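Local coordinates for protein geranyltranstransferase (Roseobacter denitrificans, PDB 4LLS) that probably condenses isopentenyl diphosphate with an allylic diphosphate, as a farnesyl or geranylgeranyl diphosphate synthase of the polyprenyl synthetase family, at residues E83-Y97 with L135-S149. Numbering follows the deposited sequence.
With IPE (3-methylbut-3-enyl trihydrogen diphosphate), chain C.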
loop_
_atom_site.group_PDB
_atom_site.type_symbol
_atom_site.label_atom_id
_atom_site.label_comp_id
_atom_site.label_asym_id
_atom_site.label_seq_id
_atom_site.Cartn_x
_atom_site.Cartn_y
_atom_site.Cartn_z
ATOM N N GLU A 83 -21.916 -2.828 -6.511
ATOM C CA GLU A 83 -21.103 -3.021 -5.302
ATOM C C GLU A 83 -19.764 -3.691 -5.654
ATOM O O GLU A 83 -18.681 -3.241 -5.242
ATOM C CB GLU A 83 -21.801 -3.851 -4.235
ATOM C CG GLU A 83 -22.977 -3.094 -3.650
ATOM C CD GLU A 83 -23.869 -3.939 -2.792
ATOM O OE1 GLU A 83 -23.445 -4.992 -2.289
ATOM O OE2 GLU A 83 -25.011 -3.459 -2.562
ATOM N N ALA A 84 -19.818 -4.735 -6.474
ATOM C CA ALA A 84 -18.645 -5.559 -6.708
ATOM C C ALA A 84 -17.569 -4.768 -7.429
ATOM O O ALA A 84 -16.390 -5.065 -7.274
ATOM C CB ALA A 84 -19.032 -6.773 -7.522
ATOM N N ILE A 85 -17.945 -3.787 -8.243
ATOM C CA ILE A 85 -16.964 -2.969 -8.978
ATOM C C ILE A 85 -15.891 -2.366 -8.045
ATOM O O ILE A 85 -14.764 -2.135 -8.471
ATOM C CB ILE A 85 -17.654 -1.897 -9.843
ATOM C CG1 ILE A 85 -16.679 -1.314 -10.835
ATOM C CG2 ILE A 85 -18.298 -0.810 -8.987
ATOM C CD1 ILE A 85 -16.074 -2.278 -11.833
ATOM N N TRP A 86 -16.263 -2.002 -6.807
ATOM C CA TRP A 86 -15.299 -1.403 -5.898
ATOM C C TRP A 86 -14.160 -2.394 -5.629
ATOM O O TRP A 86 -12.976 -2.007 -5.634
ATOM C CB TRP A 86 -15.974 -0.961 -4.603
ATOM C CG TRP A 86 -16.917 0.191 -4.815
ATOM C CD1 TRP A 86 -18.235 0.124 -5.137
ATOM C CD2 TRP A 86 -16.555 1.563 -4.845
ATOM N NE1 TRP A 86 -18.721 1.406 -5.403
ATOM C CE2 TRP A 86 -17.703 2.306 -5.238
ATOM C CE3 TRP A 86 -15.343 2.241 -4.656
ATOM C CZ2 TRP A 86 -17.671 3.686 -5.400
ATOM C CZ3 TRP A 86 -15.330 3.593 -4.780
ATOM C CH2 TRP A 86 -16.493 4.316 -5.123
ATOM N N SER A 87 -14.506 -3.628 -5.287
ATOM C CA SER A 87 -13.499 -4.641 -4.993
ATOM C C SER A 87 -12.751 -5.071 -6.256
ATOM O O SER A 87 -11.541 -5.368 -6.219
ATOM C CB SER A 87 -14.160 -5.847 -4.364
ATOM O OG SER A 87 -14.581 -5.561 -3.061
ATOM N N ALA A 88 -13.420 -5.088 -7.390
ATOM C CA ALA A 88 -12.754 -5.402 -8.648
ATOM C C ALA A 88 -11.695 -4.370 -9.000
ATOM O O ALA A 88 -10.597 -4.710 -9.474
ATOM C CB ALA A 88 -13.792 -5.525 -9.794
ATOM N N THR A 89 -12.054 -3.092 -8.895
ATOM C CA THR A 89 -11.115 -2.020 -9.110
ATOM C C THR A 89 -9.994 -2.050 -8.071
ATOM O O THR A 89 -8.837 -1.809 -8.407
ATOM C CB THR A 89 -11.850 -0.676 -9.187
ATOM O OG1 THR A 89 -12.921 -0.813 -10.161
ATOM C CG2 THR A 89 -10.972 0.428 -9.602
ATOM N N ALA A 90 -10.339 -2.368 -6.833
ATOM C CA ALA A 90 -9.322 -2.461 -5.774
ATOM C C ALA A 90 -8.236 -3.457 -6.133
ATOM O O ALA A 90 -7.050 -3.159 -5.994
ATOM C CB ALA A 90 -9.956 -2.825 -4.449
ATOM N N ILE A 91 -8.616 -4.662 -6.527
ATOM C CA ILE A 91 -7.575 -5.661 -6.799
ATOM C C ILE A 91 -6.771 -5.266 -8.030
ATOM O O ILE A 91 -5.561 -5.543 -8.088
ATOM C CB ILE A 91 -8.143 -7.082 -6.876
ATOM C CG1 ILE A 91 -6.999 -8.079 -6.773
ATOM C CG2 ILE A 91 -8.991 -7.313 -8.122
ATOM C CD1 ILE A 91 -6.235 -8.076 -5.457
ATOM N N GLU A 92 -7.414 -4.653 -9.024
ATOM C CA GLU A 92 -6.672 -4.111 -10.158
ATOM C C GLU A 92 -5.674 -2.991 -9.789
ATOM O O GLU A 92 -4.574 -2.903 -10.349
ATOM C CB GLU A 92 -7.600 -3.664 -11.253
ATOM C CG GLU A 92 -8.284 -4.836 -11.907
ATOM C CD GLU A 92 -7.392 -5.702 -12.790
ATOM O OE1 GLU A 92 -6.473 -5.132 -13.449
ATOM O OE2 GLU A 92 -7.650 -6.929 -12.883
ATOM N N ALA A 93 -6.035 -2.177 -8.802
ATOM C CA ALA A 93 -5.114 -1.161 -8.292
ATOM C C ALA A 93 -3.927 -1.799 -7.581
ATOM O O ALA A 93 -2.766 -1.411 -7.761
ATOM C CB ALA A 93 -5.832 -0.223 -7.352
ATOM N N LEU A 94 -4.190 -2.806 -6.766
ATOM C CA LEU A 94 -3.133 -3.524 -6.040
ATOM C C LEU A 94 -2.203 -4.188 -7.066
ATOM O O LEU A 94 -0.971 -4.031 -6.989
ATOM C CB LEU A 94 -3.754 -4.543 -5.086
ATOM C CG LEU A 94 -2.943 -5.064 -3.878
ATOM C CD1 LEU A 94 -1.616 -5.711 -4.274
ATOM C CD2 LEU A 94 -2.738 -3.969 -2.856
ATOM N N HIS A 95 -2.752 -4.962 -7.969
ATOM C CA HIS A 95 -1.980 -5.587 -9.026
ATOM C C HIS A 95 -1.151 -4.547 -9.752
ATOM O O HIS A 95 0.048 -4.766 -10.036
ATOM C CB HIS A 95 -2.969 -6.310 -9.909
ATOM C CG HIS A 95 -2.398 -6.856 -11.165
ATOM N ND1 HIS A 95 -1.445 -7.844 -11.186
ATOM C CD2 HIS A 95 -2.776 -6.660 -12.447
ATOM C CE1 HIS A 95 -1.198 -8.179 -12.447
ATOM N NE2 HIS A 95 -2.007 -7.487 -13.227
ATOM N N ALA A 96 -1.768 -3.448 -10.151
ATOM C CA ALA A 96 -1.041 -2.423 -10.897
ATOM C C ALA A 96 0.132 -1.917 -10.102
ATOM O O ALA A 96 1.223 -1.710 -10.673
ATOM C CB ALA A 96 -1.922 -1.267 -11.285
ATOM N N TYR A 97 -0.043 -1.690 -8.817
ATOM C CA TYR A 97 1.059 -1.183 -7.982
ATOM C C TYR A 97 2.207 -2.173 -8.029
ATOM O O TYR A 97 3.397 -1.772 -8.201
ATOM C CB TYR A 97 0.594 -0.930 -6.527
ATOM C CG TYR A 97 1.326 -1.694 -5.461
ATOM C CD1 TYR A 97 2.645 -1.394 -5.126
ATOM C CD2 TYR A 97 0.686 -2.620 -4.685
ATOM C CE1 TYR A 97 3.305 -2.135 -4.180
ATOM C CE2 TYR A 97 1.298 -3.251 -3.624
ATOM C CZ TYR A 97 2.630 -3.027 -3.384
ATOM O OH TYR A 97 3.320 -3.756 -2.438
ATOM N N LEU A 135 -1.060 3.696 -5.386
ATOM C CA LEU A 135 -1.973 2.687 -5.922
ATOM C C LEU A 135 -2.267 1.600 -4.906
ATOM O O LEU A 135 -3.403 1.124 -4.829
ATOM C CB LEU A 135 -1.444 2.097 -7.230
ATOM C CG LEU A 135 -1.622 2.980 -8.473
ATOM C CD1 LEU A 135 -0.820 2.397 -9.618
ATOM C CD2 LEU A 135 -3.084 3.142 -8.839
ATOM N N GLN A 136 -1.276 1.218 -4.124
ATOM C CA GLN A 136 -1.541 0.330 -3.018
ATOM C C GLN A 136 -2.572 0.982 -2.089
ATOM O O GLN A 136 -3.560 0.358 -1.653
ATOM C CB GLN A 136 -0.294 -0.115 -2.274
ATOM C CG GLN A 136 -0.704 -0.992 -1.065
ATOM C CD GLN A 136 0.355 -1.594 -0.176
ATOM O OE1 GLN A 136 0.002 -2.261 0.788
ATOM N NE2 GLN A 136 1.609 -1.372 -0.452
ATOM N N THR A 137 -2.371 2.256 -1.761
ATOM C CA THR A 137 -3.255 2.937 -0.852
ATOM C C THR A 137 -4.681 2.990 -1.428
ATOM O O THR A 137 -5.679 2.751 -0.730
ATOM C CB THR A 137 -2.789 4.362 -0.548
ATOM O OG1 THR A 137 -1.370 4.360 -0.353
ATOM C CG2 THR A 137 -3.509 4.873 0.672
ATOM N N LEU A 138 -4.742 3.229 -2.732
ATOM C CA LEU A 138 -6.020 3.371 -3.413
ATOM C C LEU A 138 -6.788 2.022 -3.343
ATOM O O LEU A 138 -8.002 1.985 -3.160
ATOM C CB LEU A 138 -5.803 3.775 -4.865
ATOM C CG LEU A 138 -7.095 4.000 -5.635
ATOM C CD1 LEU A 138 -7.815 5.235 -5.085
ATOM C CD2 LEU A 138 -6.791 4.185 -7.118
ATOM N N ALA A 139 -6.094 0.882 -3.446
ATOM C CA ALA A 139 -6.752 -0.410 -3.318
ATOM C C ALA A 139 -7.519 -0.503 -2.008
ATOM O O ALA A 139 -8.665 -0.972 -1.956
ATOM C CB ALA A 139 -5.718 -1.526 -3.418
ATOM N N PHE A 140 -6.885 -0.093 -0.915
ATOM C CA PHE A 140 -7.540 -0.131 0.371
ATOM C C PHE A 140 -8.661 0.895 0.519
ATOM O O PHE A 140 -9.679 0.582 1.129
ATOM C CB PHE A 140 -6.502 -0.006 1.484
ATOM C CG PHE A 140 -5.673 -1.254 1.645
ATOM C CD1 PHE A 140 -4.379 -1.326 1.167
ATOM C CD2 PHE A 140 -6.196 -2.360 2.275
ATOM C CE1 PHE A 140 -3.676 -2.496 1.222
ATOM C CE2 PHE A 140 -5.490 -3.522 2.337
ATOM C CZ PHE A 140 -4.230 -3.598 1.812
ATOM N N GLU A 141 -8.539 2.053 -0.115
ATOM C CA GLU A 141 -9.628 3.024 -0.155
ATOM C C GLU A 141 -10.832 2.436 -0.858
ATOM O O GLU A 141 -11.958 2.534 -0.373
ATOM C CB GLU A 141 -9.182 4.304 -0.827
ATOM C CG GLU A 141 -10.292 5.337 -0.907
ATOM C CD GLU A 141 -9.847 6.725 -1.356
ATOM O OE1 GLU A 141 -8.666 6.920 -1.655
ATOM O OE2 GLU A 141 -10.721 7.632 -1.516
ATOM N N LEU A 142 -10.590 1.765 -1.978
ATOM C CA LEU A 142 -11.683 1.229 -2.795
ATOM C C LEU A 142 -12.457 0.106 -2.087
ATOM O O LEU A 142 -13.684 0.049 -2.165
ATOM C CB LEU A 142 -11.146 0.792 -4.149
ATOM C CG LEU A 142 -10.635 1.912 -5.043
ATOM C CD1 LEU A 142 -9.895 1.387 -6.231
ATOM C CD2 LEU A 142 -11.812 2.776 -5.464
ATOM N N VAL A 143 -11.768 -0.789 -1.382
ATOM C CA VAL A 143 -12.440 -1.908 -0.753
ATOM C C VAL A 143 -13.162 -1.510 0.522
ATOM O O VAL A 143 -14.084 -2.233 0.968
ATOM C CB VAL A 143 -11.439 -3.073 -0.580
ATOM C CG1 VAL A 143 -10.511 -2.911 0.591
ATOM C CG2 VAL A 143 -12.094 -4.428 -0.662
ATOM N N THR A 144 -12.805 -0.382 1.143
ATOM C CA THR A 144 -13.431 0.050 2.360
ATOM C C THR A 144 -14.451 1.157 2.159
ATOM O O THR A 144 -15.151 1.551 3.097
ATOM C CB THR A 144 -12.406 0.443 3.442
ATOM O OG1 THR A 144 -11.572 1.496 2.983
ATOM C CG2 THR A 144 -11.588 -0.758 3.890
ATOM N N HIS A 145 -14.494 1.694 0.946
ATOM C CA HIS A 145 -15.513 2.672 0.585
ATOM C C HIS A 145 -16.886 2.068 0.862
ATOM O O HIS A 145 -17.095 0.888 0.628
ATOM C CB HIS A 145 -15.343 2.990 -0.864
ATOM C CG HIS A 145 -16.199 4.117 -1.325
ATOM N ND1 HIS A 145 -17.541 3.958 -1.527
ATOM C CD2 HIS A 145 -15.892 5.377 -1.709
ATOM C CE1 HIS A 145 -18.050 5.102 -1.960
ATOM N NE2 HIS A 145 -17.073 5.983 -2.073
ATOM N N PRO A 146 -17.836 2.885 1.338
ATOM C CA PRO A 146 -19.131 2.322 1.693
ATOM C C PRO A 146 -19.880 1.672 0.513
ATOM O O PRO A 146 -20.740 0.792 0.743
ATOM C CB PRO A 146 -19.913 3.521 2.247
ATOM C CG PRO A 146 -19.109 4.732 1.984
ATOM C CD PRO A 146 -17.679 4.292 1.728
ATOM N N GLY A 147 -19.524 2.052 -0.690
ATOM C CA GLY A 147 -20.150 1.481 -1.873
ATOM C C GLY A 147 -19.789 0.028 -2.072
ATOM O O GLY A 147 -20.509 -0.704 -2.750
ATOM N N ALA A 148 -18.710 -0.424 -1.438
ATOM C CA ALA A 148 -18.230 -1.800 -1.664
ATOM C C ALA A 148 -19.143 -2.868 -1.106
ATOM O O ALA A 148 -19.111 -4.023 -1.571
ATOM C CB ALA A 148 -16.791 -1.997 -1.110
ATOM N N SER A 149 -19.824 -2.533 -0.006
ATOM C CA SER A 149 -20.759 -3.446 0.650
ATOM C C SER A 149 -21.573 -2.643 1.649
ATOM O O SER A 149 -21.003 -1.811 2.377
ATOM C CB SER A 149 -20.042 -4.578 1.377
ATOM O OG SER A 149 -20.928 -5.420 2.103
HETATM C C1 IPE C . 1.328 -10.023 -15.136
HETATM O O1 IPE C . -0.067 -10.282 -14.879
HETATM C C2 IPE C . 2.104 -10.229 -13.840
HETATM C C3 IPE C . 1.948 -11.638 -13.328
HETATM C C4 IPE C . 1.457 -11.891 -12.116
HETATM C C5 IPE C . 2.497 -12.780 -14.127
HETATM P PA IPE C . -1.112 -10.246 -16.083
HETATM O O1A IPE C . -0.628 -11.157 -17.220
HETATM O O2A IPE C . -2.417 -10.557 -15.505
HETATM O O3A IPE C . -1.094 -8.738 -16.572
HETATM P PB IPE C . -2.169 -7.658 -17.126
HETATM O O1B IPE C . -1.369 -6.729 -18.026
HETATM O O2B IPE C . -3.229 -8.410 -17.880
HETATM O O3B IPE C . -2.718 -7.037 -15.864
HETATM O O HOH W 1 -17.157 -4.702 -3.479
HETATM O O HOH W 2 -21.124 -6.084 -1.901
#
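Leu135 opens the contact by laying its CB 3.7 Å from Tyr97 CB. Next along, Gln136 runs fully extended beside the Tyr97 ring, its CB over one face and its amide plane only 16° from the ring plane. The amide is held beyond this pair: OE1 by Thr137 OG1 and NE2 by the Asp133 carbonyl, both of the second subunit. At Ala139 the backbones come closest in CA spacing, its CA 4.1 Å from that of Ala90, with Ala139 CB 3.3 Å from Ala90 O; small residues, Ala93 included, allow this. Leu142 drives CD1 against Thr89 CG2 and CD2 against Trp86 CE3, while Val143 CG2 meets Ser87 OG. Where helix 125-144 ends, His145 turns its CG away from its own backbone N (chi1 -172°), which lays the imidazole face-to-face on the six-membered ring of Trp86, centroids 3.9 Å apart. Gly147 N donates to His145 ND1 in the imidazole plane, which, with the stack, should restrain that ring's rotation, and Gly147 CA lies over the indole's five-membered ring. Were Trp86 replaced by an alanine, the His145 ring would probably lose its stacking partner and a gap would be likely to open beside Leu142 and Gly147. A water then ties Ala148 O (2.8 Å) to Glu83 O and Ser87 OG, and a second water joins Ala148 O to Glu83 OE1. The segments thus form an antiparallel helix pair, whose segment axes approach to 7.6 Å at 167°, within the predominantly helical prenyl synthase fold; on helix 81-102, His95 NE2 donates to O3B of isopentenyl diphosphate (2.8 Å) in the active site.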